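Local structure of Cif-like 1 (Burkholderia cenocepacia, 7JQY) at the interface of chains A and B. The protein hydrolyses epoxides as a Cif-like member of the alpha/beta hydrolase fold and assembles into an octamer. Sequence-based numbering; all coordinates share one arbitrary frame. Chains: chain A/B, Cif-like 1.

The interface of chains A and B. Residues chain A 18, 22, 26-28, 41, 61; chain B 12-14, 202.
B:Met13, on the extended N-terminal arm of chain B, plugs a hydrophobic pocket of chain A lined by A:Phe22, A:Trp61 and the aliphatic part of A:Arg28, with A:Leu18 at its margin. Its thioether chain, bent at chi2 and chi3 (-76° and -79°), curls inward, and its flexibility suits methionine to a pocket bounded by a phenyl edge, an indole tip and arginine methylenes. The terminal methyl CE meets A:Trp61 tip to tip, 3.8 Å from CH2 of the indole. The sulfur SD lies in the plane of the A:Phe22 ring, 4.0 Å from CE1 at its edge. Within chain A, A:Leu18 CD2 and A:Phe26 CD2 cover opposite faces of that ring, while A:Val41 CG2 backs one face of the indole; these packings are likely to hold the two rings in place.

A:Arg28 borders the pocket and crosses B:Met13 at about a right angle, with CG 3.9 Å from CE. Its guanidinium turns one face to B:Ala202, whose CB sits 3.4 Å above the plane toward the rim. B:Pro14 also crosses A:Arg28, its ring CD 3.9 Å from the arginine's CD methylene.

Polar links run mostly through backbone atoms and water. Water 2 joins A:Arg28 N to B:Gly12 O, and water 1 joins A:Arg28 O to B:Ala202 N. B:Gly12 N is weakly bonded to the A:Ser27 hydroxyl OG and, doubtfully, to A:Phe26 O; its positive phi (112°) is unfavourable for residues with a side chain.

This arm-in-pocket contact is part of an octamer interface that is not an exact two-fold. The arm lies against strand 26-32 of chain A, beside strand 37-43 and the 3-10 helix 61-64, while B:Ala202 approaches from the loop between helices 187-198 and 205-215.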
loop_
_atom_site.group_PDB
_atom_site.type_symbol
_atom_site.label_atom_id
_atom_site.label_comp_id
_atom_site.label_asym_id
_atom_site.label_seq_id
_atom_site.Cartn_x
_atom_site.Cartn_y
_atom_site.Cartn_z
ATOM N N LEU A 18 -22.793 -2.695 -23.999
ATOM C CA LEU A 18 -24.196 -2.609 -24.346
ATOM C C LEU A 18 -24.411 -3.051 -25.791
ATOM O O LEU A 18 -23.535 -2.864 -26.641
ATOM C CB LEU A 18 -24.697 -1.180 -24.165
ATOM C CG LEU A 18 -24.539 -0.677 -22.731
ATOM C CD1 LEU A 18 -24.831 0.807 -22.627
ATOM C CD2 LEU A 18 -25.436 -1.473 -21.792
ATOM N N PHE A 22 -28.401 0.604 -28.009
ATOM C CA PHE A 22 -28.912 0.784 -26.654
ATOM C C PHE A 22 -28.793 2.237 -26.211
ATOM O O PHE A 22 -29.717 2.783 -25.590
ATOM C CB PHE A 22 -28.143 -0.136 -25.704
ATOM C CG PHE A 22 -28.715 -0.225 -24.308
ATOM C CD1 PHE A 22 -28.537 0.806 -23.399
ATOM C CD2 PHE A 22 -29.371 -1.369 -23.893
ATOM C CE1 PHE A 22 -29.036 0.715 -22.120
ATOM C CE2 PHE A 22 -29.876 -1.470 -22.608
ATOM C CZ PHE A 22 -29.710 -0.423 -21.720
ATOM N N PHE A 26 -32.307 4.227 -24.423
ATOM C CA PHE A 26 -32.471 4.163 -22.982
ATOM C C PHE A 26 -31.760 5.336 -22.329
ATOM O O PHE A 26 -30.898 5.978 -22.929
ATOM C CB PHE A 26 -31.947 2.825 -22.428
ATOM C CG PHE A 26 -32.761 1.641 -22.869
ATOM C CD1 PHE A 26 -33.894 1.259 -22.160
ATOM C CD2 PHE A 26 -32.414 0.932 -24.011
ATOM C CE1 PHE A 26 -34.653 0.174 -22.570
ATOM C CE2 PHE A 26 -33.172 -0.142 -24.429
ATOM C CZ PHE A 26 -34.294 -0.526 -23.703
ATOM N N SER A 27 -32.171 5.632 -21.099
ATOM C CA SER A 27 -31.669 6.777 -20.355
ATOM C C SER A 27 -31.494 6.385 -18.903
ATOM O O SER A 27 -32.307 5.642 -18.345
ATOM C CB SER A 27 -32.612 7.985 -20.404
ATOM O OG SER A 27 -33.127 8.185 -21.696
ATOM N N ARG A 28 -30.458 6.945 -18.283
ATOM C CA ARG A 28 -30.237 6.805 -16.852
ATOM C C ARG A 28 -30.977 7.924 -16.129
ATOM O O ARG A 28 -30.939 9.081 -16.565
ATOM C CB ARG A 28 -28.745 6.870 -16.517
ATOM C CG ARG A 28 -27.899 5.793 -17.168
ATOM C CD ARG A 28 -26.435 5.941 -16.787
ATOM N NE ARG A 28 -26.271 6.375 -15.405
ATOM C CZ ARG A 28 -25.156 6.916 -14.923
ATOM N NH1 ARG A 28 -24.099 7.082 -15.719
ATOM N NH2 ARG A 28 -25.088 7.291 -13.650
ATOM N N VAL A 41 -32.623 2.759 -15.104
ATOM C CA VAL A 41 -32.492 2.936 -16.549
ATOM C C VAL A 41 -33.824 2.574 -17.191
ATOM O O VAL A 41 -34.433 1.553 -16.847
ATOM C CB VAL A 41 -31.338 2.093 -17.129
ATOM C CG1 VAL A 41 -31.218 2.301 -18.648
ATOM C CG2 VAL A 41 -30.039 2.473 -16.460
ATOM N N TRP A 61 -28.324 -2.867 -12.531
ATOM C CA TRP A 61 -29.256 -2.877 -13.663
ATOM C C TRP A 61 -28.605 -3.418 -14.935
ATOM O O TRP A 61 -29.296 -3.932 -15.826
ATOM C CB TRP A 61 -29.758 -1.456 -13.933
ATOM C CG TRP A 61 -28.704 -0.617 -14.587
ATOM C CD1 TRP A 61 -27.802 0.197 -13.963
ATOM C CD2 TRP A 61 -28.407 -0.542 -15.992
ATOM N NE1 TRP A 61 -26.984 0.785 -14.892
ATOM C CE2 TRP A 61 -27.331 0.344 -16.141
ATOM C CE3 TRP A 61 -28.957 -1.134 -17.135
ATOM C CZ2 TRP A 61 -26.781 0.652 -17.389
ATOM C CZ3 TRP A 61 -28.414 -0.831 -18.365
ATOM C CH2 TRP A 61 -27.338 0.055 -18.484
ATOM N N GLY B 12 -31.356 8.781 -24.200
ATOM C CA GLY B 12 -29.976 8.503 -24.474
ATOM C C GLY B 12 -29.096 8.357 -23.262
ATOM O O GLY B 12 -29.310 8.951 -22.260
ATOM N N MET B 13 -28.076 7.554 -23.387
ATOM C CA MET B 13 -27.160 7.365 -22.307
ATOM C C MET B 13 -26.099 8.439 -22.364
ATOM O O MET B 13 -25.881 9.002 -23.379
ATOM C CB MET B 13 -26.528 6.003 -22.419
ATOM C CG MET B 13 -27.510 4.858 -22.418
ATOM S SD MET B 13 -28.224 4.421 -20.859
ATOM C CE MET B 13 -26.941 3.496 -20.131
ATOM N N PRO B 14 -25.429 8.703 -21.255
ATOM C CA PRO B 14 -24.401 9.754 -21.250
ATOM C C PRO B 14 -23.270 9.468 -22.237
ATOM O O PRO B 14 -22.810 8.330 -22.374
ATOM C CB PRO B 14 -23.894 9.749 -19.803
ATOM C CG PRO B 14 -25.045 9.162 -19.003
ATOM C CD PRO B 14 -25.659 8.139 -19.909
ATOM N N ALA B 202 -27.689 12.232 -14.952
ATOM C CA ALA B 202 -26.635 11.230 -14.877
ATOM C C ALA B 202 -25.450 11.634 -15.750
ATOM O O ALA B 202 -25.612 11.944 -16.934
ATOM C CB ALA B 202 -27.165 9.864 -15.308
HETATM O O HOH W 1 -30.291 11.710 -16.119
HETATM O O HOH W 2 -28.885 9.045 -19.568
#